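Local coordinates for protein integral membrane indolylacetylinositol arabinosyltransferase EmbC (Mycolicibacterium smegmatis, PDB 7BVE) that probably polymerises arabinose into cell-wall arabinan as a multi-pass membrane arabinosyltransferase, and binds the drug ethambutol, at residues 519-524 / 614-619; 509-514 / 620-625; 371-376 / 695-700; 608-613 / 653-658. All coordinates share one frame; numbering follows the deposited sequence.

Contacts 1, 3 and 4 are helix-to-helix contacts, whereas contact 2 joins two loops. Helix 602-619 serves twice, meeting helix 517-539 in contact 1 and helix 647-668 in contact 4; helix 688-710 pairs with helix 361-378 in contact 3. All touching residues of contact 3 are buried and its packing is apolar apart from one carboxylate; the others are partly buried. Contact 4, farthest from the chain centre, joins alanines, a serine and two leucines, with one serine hydrogen bond, and has an exposed leucine at its edge. Contact 1 mixes leucine packing with polar groups, and contact 2, about 11 Å away between centres, continues it in the adjoining loops.

Contact 1: 519-524 / 614-619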
loop_
_atom_site.group_PDB
_atom_site.type_symbol
_atom_site.label_atom_id
_atom_site.label_comp_id
_atom_site.label_asym_id
_atom_site.label_seq_id
_atom_site.Cartn_x
_atom_site.Cartn_y
_atom_site.Cartn_z
ATOM N N ARG A 519 3.402 15.031 -10.233
ATOM C CA ARG A 519 2.054 14.771 -9.743
ATOM C C ARG A 519 1.955 15.006 -8.242
ATOM O O ARG A 519 0.973 15.590 -7.751
ATOM C CB ARG A 519 1.644 13.343 -10.090
ATOM C CG ARG A 519 1.476 13.089 -11.573
ATOM C CD ARG A 519 0.844 11.742 -11.856
ATOM N NE ARG A 519 0.614 11.558 -13.285
ATOM C CZ ARG A 519 -0.023 10.528 -13.823
ATOM N NH1 ARG A 519 -0.526 9.577 -13.061
ATOM N NH2 ARG A 519 -0.180 10.466 -15.135
ATOM N N ARG A 520 2.982 14.585 -7.506
ATOM C CA ARG A 520 2.980 14.731 -6.059
ATOM C C ARG A 520 3.048 16.201 -5.673
ATOM O O ARG A 520 2.331 16.652 -4.771
ATOM C CB ARG A 520 4.147 13.945 -5.466
ATOM C CG ARG A 520 4.015 13.719 -3.997
ATOM C CD ARG A 520 5.176 12.969 -3.406
ATOM N NE ARG A 520 5.315 11.614 -3.911
ATOM C CZ ARG A 520 6.233 10.763 -3.475
ATOM N NH1 ARG A 520 6.306 9.548 -3.980
ATOM N NH2 ARG A 520 7.047 11.114 -2.500
ATOM N N PHE A 521 3.850 16.977 -6.411
ATOM C CA PHE A 521 3.949 18.414 -6.166
ATOM C C PHE A 521 2.638 19.128 -6.442
ATOM O O PHE A 521 2.237 20.014 -5.679
ATOM C CB PHE A 521 5.054 19.016 -7.023
ATOM C CG PHE A 521 5.221 20.492 -6.835
ATOM C CD1 PHE A 521 5.844 20.992 -5.710
ATOM C CD2 PHE A 521 4.755 21.383 -7.787
ATOM C CE1 PHE A 521 5.996 22.343 -5.537
ATOM C CE2 PHE A 521 4.902 22.734 -7.614
ATOM C CZ PHE A 521 5.524 23.213 -6.492
ATOM N N ALA A 522 1.958 18.753 -7.530
ATOM C CA ALA A 522 0.697 19.393 -7.891
ATOM C C ALA A 522 -0.373 19.170 -6.828
ATOM O O ALA A 522 -1.040 20.123 -6.392
ATOM C CB ALA A 522 0.229 18.871 -9.243
ATOM N N VAL A 523 -0.507 17.929 -6.353
ATOM C CA VAL A 523 -1.546 17.640 -5.366
ATOM C C VAL A 523 -1.234 18.292 -4.017
ATOM O O VAL A 523 -2.123 18.880 -3.378
ATOM C CB VAL A 523 -1.744 16.122 -5.240
ATOM C CG1 VAL A 523 -2.805 15.808 -4.224
ATOM C CG2 VAL A 523 -2.116 15.549 -6.577
ATOM N N LEU A 524 0.034 18.257 -3.583
ATOM C CA LEU A 524 0.363 18.829 -2.279
ATOM C C LEU A 524 0.278 20.350 -2.284
ATOM O O LEU A 524 -0.132 20.954 -1.285
ATOM C CB LEU A 524 1.748 18.374 -1.837
ATOM C CG LEU A 524 1.899 16.887 -1.536
ATOM C CD1 LEU A 524 3.333 16.563 -1.212
ATOM C CD2 LEU A 524 0.989 16.472 -0.417
ATOM N N PHE A 614 8.579 22.690 3.001
ATOM C CA PHE A 614 8.379 21.320 3.463
ATOM C C PHE A 614 7.648 20.471 2.430
ATOM O O PHE A 614 8.023 19.315 2.200
ATOM C CB PHE A 614 7.626 21.304 4.787
ATOM C CG PHE A 614 7.395 19.926 5.319
ATOM C CD1 PHE A 614 8.445 19.190 5.833
ATOM C CD2 PHE A 614 6.134 19.360 5.300
ATOM C CE1 PHE A 614 8.242 17.920 6.312
ATOM C CE2 PHE A 614 5.927 18.088 5.779
ATOM C CZ PHE A 614 6.981 17.371 6.286
ATOM N N VAL A 615 6.605 21.012 1.791
ATOM C CA VAL A 615 5.934 20.193 0.775
ATOM C C VAL A 615 6.790 20.074 -0.486
ATOM O O VAL A 615 6.698 19.073 -1.215
ATOM C CB VAL A 615 4.518 20.713 0.452
ATOM C CG1 VAL A 615 3.643 20.687 1.683
ATOM C CG2 VAL A 615 4.547 22.093 -0.157
ATOM N N THR A 616 7.670 21.045 -0.740
ATOM C CA THR A 616 8.601 20.897 -1.854
ATOM C C THR A 616 9.660 19.841 -1.550
ATOM O O THR A 616 10.086 19.112 -2.450
ATOM C CB THR A 616 9.230 22.249 -2.166
ATOM O OG1 THR A 616 8.186 23.207 -2.344
ATOM C CG2 THR A 616 10.018 22.194 -3.446
ATOM N N ALA A 617 10.079 19.732 -0.285
ATOM C CA ALA A 617 10.961 18.645 0.131
ATOM C C ALA A 617 10.280 17.293 0.003
ATOM O O ALA A 617 10.911 16.304 -0.375
ATOM C CB ALA A 617 11.406 18.853 1.572
ATOM N N LEU A 618 8.993 17.229 0.337
ATOM C CA LEU A 618 8.273 15.963 0.276
ATOM C C LEU A 618 8.005 15.532 -1.163
ATOM O O LEU A 618 7.841 14.339 -1.430
ATOM C CB LEU A 618 6.974 16.084 1.070
ATOM C CG LEU A 618 6.089 14.866 1.285
ATOM C CD1 LEU A 618 6.846 13.804 2.029
ATOM C CD2 LEU A 618 4.869 15.277 2.059
ATOM N N SER A 619 7.986 16.481 -2.104
ATOM C CA SER A 619 7.772 16.134 -3.507
ATOM C C SER A 619 8.957 15.405 -4.132
ATOM O O SER A 619 8.755 14.500 -4.940
ATOM C CB SER A 619 7.478 17.390 -4.306
ATOM O OG SER A 619 6.325 18.024 -3.802
#
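Val615 O takes two hydrogen bonds from Ser619, one strong and one weak. Ser619 OG donates to Val615 O at 2.8 Å, lying in the carbonyl plane with a C=O...O angle of 148°, and the helical bond from Ser619 N to Val615 O is the weak one. This last turn of helix 602-619 packs against helix 517-539 in the helical membrane region of a GT-C type glycosyltransferase; the short axes run nearly antiparallel (153°) and approach to 9.0 Å. Held back onto its own helix, with OG beside the backbone N, the serine hydroxyl presents its oxygen to Phe521. Ser619 OG lies 3.4 Å from Phe521 CA and 3.6 Å from Phe521 CD1, at the ring edge and in the ring plane. Thr616 OG1, bonded to Val612 O, reaches the same edge, its closest ring atom being Phe521 CE1 at 4.0 Å, and the two side chains lie alongside each other. Helix 688-710 also meets the phenylalanine, through Thr693. On the other flank, Leu524 crosses Leu618 at about a right angle, Leu524 CD1 coming 3.8 Å from Leu618 CD2, while Leu524 CB faces Val615 CB. Leu618 also packs on Phe499 of the second subunit, so Leu618 also reaches the subunit interface. Arg520 is bent at its third torsion, and NE and NH1 make weak bonds to Leu508 O and Gly515 O. Its third contact is also weak: Arg520 NH2 points to Leu618 O at 3.5 Å, with an N-H...O angle of 154°.

Contact 2: 509-514 / 620-625; sequences FTTSPD and FATVNG
With chi1 of -66°, Val623 sets CG1 anti to its carbonyl carbon and CG2 between backbone N and carbonyl carbon, so both methyl groups reach the facing loop; Thr511, at -57°, has CG2 anti to its own N. These settings join two interhelical loops of the GT-C fold: segment 509-514 precedes helix 517-539, and segment 620-625 follows helix 602-619. The two side chains cross at about a right angle, and Thr511 CG2 meets Val623 CG1 at 3.7 Å. The other branch, Val623 CG2, lies 4.0 Å from Ser512 O. Thr622 has OG1 anti to its backbone N and faces Thr510 O and the CA of Thr511, but its hydrogen bond goes to Gly515 O, just beyond segment 509-514 in the same loop; no hydrogen bond links the two segments directly. Ser512 braces the first loop from within: Ser512 OG donates to Thr510 OG1 at 2.8 Å; Asp514 N gives Ser512 OG a weak bond, which closes an ST turn. The ethambutol site is near but not touched, about 11 Å from the side chain of Pro513. At this end Gly625 comes alongside the proline, and Pro513 CA lies 3.9 Å from Gly625 O.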
loop_
_atom_site.group_PDB
_atom_site.type_symbol
_atom_site.label_atom_id
_atom_site.label_comp_id
_atom_site.label_asym_id
_atom_site.label_seq_id
_atom_site.Cartn_x
_atom_site.Cartn_y
_atom_site.Cartn_z
ATOM N N PHE A 509 1.916 8.099 -3.403
ATOM C CA PHE A 509 3.150 8.048 -2.632
ATOM C C PHE A 509 3.962 6.787 -2.893
ATOM O O PHE A 509 4.675 6.319 -2.010
ATOM C CB PHE A 509 2.859 8.174 -1.143
ATOM C CG PHE A 509 2.495 9.552 -0.723
ATOM C CD1 PHE A 509 3.478 10.499 -0.517
ATOM C CD2 PHE A 509 1.181 9.907 -0.529
ATOM C CE1 PHE A 509 3.153 11.769 -0.137
ATOM C CE2 PHE A 509 0.848 11.176 -0.150
ATOM C CZ PHE A 509 1.837 12.108 0.047
ATOM N N THR A 510 3.881 6.233 -4.089
ATOM C CA THR A 510 4.755 5.136 -4.466
ATOM C C THR A 510 6.018 5.698 -5.107
ATOM O O THR A 510 6.273 6.902 -5.077
ATOM C CB THR A 510 4.037 4.165 -5.395
ATOM O OG1 THR A 510 3.523 4.872 -6.528
ATOM C CG2 THR A 510 2.912 3.468 -4.675
ATOM N N THR A 511 6.835 4.825 -5.679
ATOM C CA THR A 511 8.047 5.210 -6.395
ATOM C C THR A 511 7.892 4.594 -7.781
ATOM O O THR A 511 8.373 3.491 -8.051
ATOM C CB THR A 511 9.299 4.730 -5.656
ATOM O OG1 THR A 511 9.293 5.258 -4.327
ATOM C CG2 THR A 511 10.546 5.217 -6.332
ATOM N N SER A 512 7.205 5.315 -8.657
ATOM C CA SER A 512 6.698 4.801 -9.920
ATOM C C SER A 512 6.282 6.003 -10.763
ATOM O O SER A 512 6.385 7.133 -10.282
ATOM C CB SER A 512 5.536 3.838 -9.657
ATOM O OG SER A 512 4.420 4.515 -9.123
ATOM N N PRO A 513 5.857 5.833 -12.021
ATOM C CA PRO A 513 5.256 6.969 -12.737
ATOM C C PRO A 513 3.934 7.465 -12.169
ATOM O O PRO A 513 3.536 8.587 -12.495
ATOM C CB PRO A 513 5.085 6.430 -14.157
ATOM C CG PRO A 513 6.154 5.468 -14.294
ATOM C CD PRO A 513 6.306 4.804 -12.977
ATOM N N ASP A 514 3.231 6.684 -11.349
ATOM C CA ASP A 514 2.048 7.205 -10.675
ATOM C C ASP A 514 2.401 8.172 -9.561
ATOM O O ASP A 514 1.646 9.111 -9.298
ATOM C CB ASP A 514 1.213 6.069 -10.097
ATOM C CG ASP A 514 0.439 5.324 -11.149
ATOM O OD1 ASP A 514 0.075 5.948 -12.161
ATOM O OD2 ASP A 514 0.182 4.117 -10.962
ATOM N N PHE A 620 10.191 15.777 -3.784
ATOM C CA PHE A 620 11.398 15.242 -4.410
ATOM C C PHE A 620 11.856 13.913 -3.835
ATOM O O PHE A 620 12.990 13.505 -4.092
ATOM C CB PHE A 620 12.548 16.237 -4.307
ATOM C CG PHE A 620 12.522 17.297 -5.344
ATOM C CD1 PHE A 620 12.999 17.031 -6.613
ATOM C CD2 PHE A 620 12.047 18.555 -5.069
ATOM C CE1 PHE A 620 12.988 17.989 -7.584
ATOM C CE2 PHE A 620 12.032 19.522 -6.040
ATOM C CZ PHE A 620 12.508 19.234 -7.301
ATOM N N ALA A 621 11.010 13.216 -3.088
ATOM C CA ALA A 621 11.387 11.955 -2.459
ATOM C C ALA A 621 10.984 10.768 -3.310
ATOM O O ALA A 621 10.598 9.725 -2.788
ATOM C CB ALA A 621 10.773 11.855 -1.072
ATOM N N THR A 622 11.051 10.914 -4.629
ATOM C CA THR A 622 10.628 9.890 -5.568
ATOM C C THR A 622 11.462 10.032 -6.833
ATOM O O THR A 622 12.471 10.736 -6.848
ATOM C CB THR A 622 9.126 10.011 -5.822
ATOM O OG1 THR A 622 8.707 9.002 -6.742
ATOM C CG2 THR A 622 8.786 11.374 -6.350
ATOM N N VAL A 623 11.042 9.366 -7.902
ATOM C CA VAL A 623 11.778 9.348 -9.156
ATOM C C VAL A 623 11.184 10.360 -10.124
ATOM O O VAL A 623 10.059 10.831 -9.967
ATOM C CB VAL A 623 11.780 7.940 -9.774
ATOM C CG1 VAL A 623 12.539 7.000 -8.900
ATOM C CG2 VAL A 623 10.371 7.451 -9.939
ATOM N N ASN A 624 11.952 10.695 -11.151
ATOM C CA ASN A 624 11.486 11.553 -12.240
ATOM C C ASN A 624 10.913 10.698 -13.370
ATOM O O ASN A 624 11.314 10.796 -14.520
ATOM C CB ASN A 624 12.633 12.416 -12.750
ATOM C CG ASN A 624 12.183 13.518 -13.662
ATOM O OD1 ASN A 624 11.080 14.031 -13.517
ATOM N ND2 ASN A 624 12.994 13.842 -14.652
ATOM N N GLY A 625 9.961 9.841 -13.028
ATOM C CA GLY A 625 9.485 8.815 -13.936
ATOM C C GLY A 625 8.269 9.262 -14.725
ATOM O O GLY A 625 7.355 9.878 -14.183
#

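Contact 3: 371-376 / 695-700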
loop_
_atom_site.group_PDB
_atom_site.type_symbol
_atom_site.label_atom_id
_atom_site.label_comp_id
_atom_site.label_asym_id
_atom_site.label_seq_id
_atom_site.Cartn_x
_atom_site.Cartn_y
_atom_site.Cartn_z
ATOM N N PHE A 371 -1.729 26.646 -12.595
ATOM C CA PHE A 371 -2.350 26.145 -13.814
ATOM C C PHE A 371 -1.392 25.268 -14.609
ATOM O O PHE A 371 -1.760 24.167 -15.021
ATOM C CB PHE A 371 -2.860 27.296 -14.671
ATOM C CG PHE A 371 -3.365 26.854 -15.998
ATOM C CD1 PHE A 371 -4.534 26.138 -16.100
ATOM C CD2 PHE A 371 -2.655 27.138 -17.147
ATOM C CE1 PHE A 371 -4.985 25.709 -17.314
ATOM C CE2 PHE A 371 -3.102 26.710 -18.361
ATOM C CZ PHE A 371 -4.272 26.000 -18.444
ATOM N N LEU A 372 -0.156 25.727 -14.827
ATOM C CA LEU A 372 0.786 24.907 -15.585
ATOM C C LEU A 372 1.225 23.669 -14.810
ATOM O O LEU A 372 1.415 22.605 -15.406
ATOM C CB LEU A 372 1.992 25.736 -16.000
ATOM C CG LEU A 372 1.732 26.764 -17.083
ATOM C CD1 LEU A 372 2.956 27.595 -17.251
ATOM C CD2 LEU A 372 1.406 26.070 -18.369
ATOM N N ALA A 373 1.348 23.773 -13.485
ATOM C CA ALA A 373 1.771 22.635 -12.675
ATOM C C ALA A 373 0.718 21.542 -12.630
ATOM O O ALA A 373 1.054 20.371 -12.437
ATOM C CB ALA A 373 2.109 23.097 -11.261
ATOM N N PHE A 374 -0.552 21.894 -12.788
ATOM C CA PHE A 374 -1.565 20.864 -12.991
ATOM C C PHE A 374 -1.725 20.419 -14.437
ATOM O O PHE A 374 -1.998 19.240 -14.677
ATOM C CB PHE A 374 -2.915 21.331 -12.466
ATOM C CG PHE A 374 -3.168 20.948 -11.062
ATOM C CD1 PHE A 374 -3.686 19.685 -10.800
ATOM C CD2 PHE A 374 -2.898 21.779 -10.010
ATOM C CE1 PHE A 374 -3.935 19.284 -9.535
ATOM C CE2 PHE A 374 -3.154 21.388 -8.728
ATOM C CZ PHE A 374 -3.670 20.125 -8.487
ATOM N N TRP A 375 -1.565 21.318 -15.408
ATOM C CA TRP A 375 -1.841 20.968 -16.794
ATOM C C TRP A 375 -0.770 20.072 -17.386
ATOM O O TRP A 375 -1.093 19.142 -18.127
ATOM C CB TRP A 375 -1.961 22.223 -17.651
ATOM C CG TRP A 375 -2.429 21.901 -19.021
ATOM C CD1 TRP A 375 -1.665 21.681 -20.122
ATOM C CD2 TRP A 375 -3.781 21.770 -19.442
ATOM N NE1 TRP A 375 -2.455 21.404 -21.199
ATOM C CE2 TRP A 375 -3.762 21.456 -20.805
ATOM C CE3 TRP A 375 -5.010 21.882 -18.793
ATOM C CZ2 TRP A 375 -4.912 21.245 -21.524
ATOM C CZ3 TRP A 375 -6.146 21.682 -19.510
ATOM C CH2 TRP A 375 -6.094 21.379 -20.863
ATOM N N LEU A 376 0.510 20.351 -17.111
ATOM C CA LEU A 376 1.564 19.685 -17.875
ATOM C C LEU A 376 1.731 18.201 -17.538
ATOM O O LEU A 376 1.750 17.394 -18.480
ATOM C CB LEU A 376 2.877 20.470 -17.765
ATOM C CG LEU A 376 2.907 21.906 -18.284
ATOM C CD1 LEU A 376 4.310 22.431 -18.200
ATOM C CD2 LEU A 376 2.377 22.039 -19.680
ATOM N N ALA A 695 9.475 27.125 -10.375
ATOM C CA ALA A 695 10.674 26.299 -10.318
ATOM C C ALA A 695 10.378 24.864 -10.728
ATOM O O ALA A 695 11.134 24.261 -11.501
ATOM C CB ALA A 695 11.270 26.342 -8.915
ATOM N N LEU A 696 9.256 24.313 -10.265
ATOM C CA LEU A 696 8.914 22.949 -10.669
ATOM C C LEU A 696 8.500 22.866 -12.138
ATOM O O LEU A 696 8.798 21.871 -12.810
ATOM C CB LEU A 696 7.832 22.373 -9.768
ATOM C CG LEU A 696 8.316 21.452 -8.645
ATOM C CD1 LEU A 696 8.889 20.184 -9.238
ATOM C CD2 LEU A 696 9.327 22.117 -7.734
ATOM N N VAL A 697 7.840 23.903 -12.667
ATOM C CA VAL A 697 7.456 23.894 -14.082
ATOM C C VAL A 697 8.692 23.916 -14.979
ATOM O O VAL A 697 8.789 23.150 -15.952
ATOM C CB VAL A 697 6.499 25.061 -14.390
ATOM C CG1 VAL A 697 6.317 25.240 -15.866
ATOM C CG2 VAL A 697 5.146 24.792 -13.794
ATOM N N ILE A 698 9.678 24.749 -14.629
ATOM C CA ILE A 698 10.923 24.791 -15.396
ATOM C C ILE A 698 11.692 23.476 -15.265
ATOM O O ILE A 698 12.288 23.001 -16.239
ATOM C CB ILE A 698 11.754 26.016 -14.969
ATOM C CG1 ILE A 698 11.036 27.294 -15.389
ATOM C CG2 ILE A 698 13.130 26.023 -15.585
ATOM C CD1 ILE A 698 11.634 28.544 -14.820
ATOM N N PHE A 699 11.624 22.831 -14.092
ATOM C CA PHE A 699 12.262 21.527 -13.898
ATOM C C PHE A 699 11.696 20.467 -14.839
ATOM O O PHE A 699 12.454 19.744 -15.496
ATOM C CB PHE A 699 12.102 21.092 -12.442
ATOM C CG PHE A 699 12.689 19.744 -12.132
ATOM C CD1 PHE A 699 14.053 19.577 -11.995
ATOM C CD2 PHE A 699 11.867 18.648 -11.949
ATOM C CE1 PHE A 699 14.584 18.341 -11.703
ATOM C CE2 PHE A 699 12.396 17.415 -11.659
ATOM C CZ PHE A 699 13.753 17.263 -11.535
ATOM N N GLU A 700 10.363 20.396 -14.947
ATOM C CA GLU A 700 9.713 19.403 -15.810
ATOM C C GLU A 700 10.024 19.639 -17.285
ATOM O O GLU A 700 10.365 18.699 -18.024
ATOM C CB GLU A 700 8.208 19.455 -15.593
ATOM C CG GLU A 700 7.771 19.159 -14.189
ATOM C CD GLU A 700 6.347 19.589 -13.945
ATOM O OE1 GLU A 700 5.704 20.058 -14.907
ATOM O OE2 GLU A 700 5.897 19.541 -12.780
#
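Val697 carries the tight half of this contact, wedged against three residues of helix 361-378, whereas Glu700 provides a sparser polar end one turn farther on, where a single pair touches. The segments 371-376 and 695-700 run roughly parallel, with axes at 34° and a closest approach of 9.5 Å. Val697 points toward the partner helix, and its chi1 of 168° sets CG1 anti to the backbone N and CG2 anti to the carbonyl carbon, splitting the two methyl groups between different partners. Val697 CG2 is 3.9 Å from Ala373 N and 4.0 Å from Leu372 CB, so it lies over the backbone where these two residues join. Val697 CG1 takes the other direction and meets Leu376 CD1 at 4.2 Å, the two side chains crossing at about a right angle. The backbones are nearest at Ala373, whose CA is 6.0 Å from Val697 CA. At the sparser end Glu700 is extended beyond CG, and Glu700 OE1 faces the methylene Leu376 CB at 4.0 Å without a hydrogen bond between the segments. Met266 of helix 258-272 also packs on Val697, and Leu696 packs on Val517 of helix 517-539, so several helices surround the site. Solvent or lipid is met on the far flank of helix 688-710, where Ala695 and Ile698 are exposed. Dispersion between methyl and methylene groups therefore dominates, and a buried carboxylate beside such an apolar surface would tend to have a raised pKa, unless other groups compensate.

Contact 4: 608-613 / 653-658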
loop_
_atom_site.group_PDB
_atom_site.type_symbol
_atom_site.label_atom_id
_atom_site.label_comp_id
_atom_site.label_asym_id
_atom_site.label_seq_id
_atom_site.Cartn_x
_atom_site.Cartn_y
_atom_site.Cartn_z
ATOM N N PHE A 608 4.569 30.215 6.799
ATOM C CA PHE A 608 4.018 29.768 5.520
ATOM C C PHE A 608 5.113 29.457 4.504
ATOM O O PHE A 608 4.993 28.493 3.736
ATOM C CB PHE A 608 3.051 30.806 4.962
ATOM C CG PHE A 608 2.526 30.462 3.603
ATOM C CD1 PHE A 608 1.642 29.414 3.431
ATOM C CD2 PHE A 608 2.916 31.188 2.494
ATOM C CE1 PHE A 608 1.175 29.096 2.176
ATOM C CE2 PHE A 608 2.443 30.875 1.240
ATOM C CZ PHE A 608 1.565 29.829 1.085
ATOM N N GLY A 609 6.192 30.246 4.493
ATOM C CA GLY A 609 7.324 29.915 3.638
ATOM C C GLY A 609 7.984 28.596 4.004
ATOM O O GLY A 609 8.391 27.825 3.127
ATOM N N ALA A 610 8.066 28.301 5.303
ATOM C CA ALA A 610 8.593 27.014 5.745
ATOM C C ALA A 610 7.685 25.859 5.339
ATOM O O ALA A 610 8.168 24.770 5.018
ATOM C CB ALA A 610 8.792 27.022 7.254
ATOM N N ALA A 611 6.368 26.076 5.338
ATOM C CA ALA A 611 5.447 25.025 4.903
ATOM C C ALA A 611 5.564 24.755 3.406
ATOM O O ALA A 611 5.460 23.598 2.963
ATOM C CB ALA A 611 4.015 25.402 5.262
ATOM N N VAL A 612 5.778 25.813 2.617
ATOM C CA VAL A 612 6.046 25.661 1.185
ATOM C C VAL A 612 7.309 24.837 0.956
ATOM O O VAL A 612 7.322 23.899 0.146
ATOM C CB VAL A 612 6.145 27.042 0.512
ATOM C CG1 VAL A 612 6.607 26.909 -0.910
ATOM C CG2 VAL A 612 4.811 27.734 0.540
ATOM N N LEU A 613 8.383 25.158 1.688
ATOM C CA LEU A 613 9.623 24.387 1.573
ATOM C C LEU A 613 9.462 22.945 2.036
ATOM O O LEU A 613 10.114 22.050 1.494
ATOM C CB LEU A 613 10.740 25.054 2.363
ATOM C CG LEU A 613 11.363 26.314 1.791
ATOM C CD1 LEU A 613 12.253 26.932 2.819
ATOM C CD2 LEU A 613 12.168 25.936 0.588
ATOM N N GLY A 653 16.463 20.842 5.323
ATOM C CA GLY A 653 17.310 21.725 6.108
ATOM C C GLY A 653 16.924 23.185 5.976
ATOM O O GLY A 653 16.931 23.930 6.960
ATOM N N LEU A 654 16.550 23.606 4.764
ATOM C CA LEU A 654 16.071 24.975 4.580
ATOM C C LEU A 654 14.742 25.213 5.293
ATOM O O LEU A 654 14.493 26.312 5.800
ATOM C CB LEU A 654 15.938 25.288 3.094
ATOM C CG LEU A 654 17.238 25.394 2.309
ATOM C CD1 LEU A 654 16.942 25.526 0.843
ATOM C CD2 LEU A 654 18.020 26.585 2.793
ATOM N N SER A 655 13.886 24.189 5.361
ATOM C CA SER A 655 12.620 24.323 6.080
ATOM C C SER A 655 12.836 24.483 7.582
ATOM O O SER A 655 12.174 25.308 8.233
ATOM C CB SER A 655 11.744 23.110 5.797
ATOM O OG SER A 655 10.544 23.184 6.530
ATOM N N VAL A 656 13.771 23.714 8.145
ATOM C CA VAL A 656 14.087 23.837 9.569
ATOM C C VAL A 656 14.722 25.194 9.869
ATOM O O VAL A 656 14.427 25.824 10.897
ATOM C CB VAL A 656 14.982 22.662 10.002
ATOM C CG1 VAL A 656 15.455 22.814 11.426
ATOM C CG2 VAL A 656 14.221 21.364 9.862
ATOM N N LEU A 657 15.554 25.693 8.952
ATOM C CA LEU A 657 16.148 27.017 9.134
ATOM C C LEU A 657 15.098 28.125 9.075
ATOM O O LEU A 657 15.180 29.107 9.826
ATOM C CB LEU A 657 17.225 27.241 8.082
ATOM C CG LEU A 657 17.975 28.565 8.111
ATOM C CD1 LEU A 657 18.720 28.720 9.413
ATOM C CD2 LEU A 657 18.925 28.635 6.936
ATOM N N ALA A 658 14.092 27.975 8.212
ATOM C CA ALA A 658 13.016 28.961 8.160
ATOM C C ALA A 658 12.170 28.934 9.429
ATOM O O ALA A 658 11.700 29.983 9.890
ATOM C CB ALA A 658 12.149 28.729 6.928
#
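The Phe608 ring, the single aromatic group in the two segments, takes Val612 from its own helix on one face: CG2 of Val612 stands 3.9 Å above the ring plane, offset toward the rim. This ring lies well away from segment 653-658 and packs instead on Pro688 and Leu689 of helix 688-710 and Val532 of helix 517-539. A flat group that does meet the partner is the peptide carbonyl of Ala610. Ser655 OG, anti to its own backbone N, donates to Ala610 O at 3.2 Å, and it approaches from 34° out of the carbonyl plane with a C=O...O angle of 127°, off the lone-pair directions. Next to this bond, two methyl groups meet tip to tip, Ala610 CB and Ala658 CB being 3.8 Å apart. Leu613 closes the other end of the interface: with CG anti to the carbonyl carbon and chi2 extended, CD1 reaches across to within 3.8 Å of Leu654 O and 4.0 Å of Leu654 CB. Leu654 is exposed. With alanine and serine at the closest point, the short axes approach to 8.4 Å at 168°, and Ala610 CA lies only 4.9 Å from Ser655 CA. Close antiparallel packing through small residues, with a serine hydroxyl bonded to a carbonyl of the neighbouring helix, is a familiar pattern in polytopic membrane proteins, here joining helices 602-619 and 647-668 of the GT-C region.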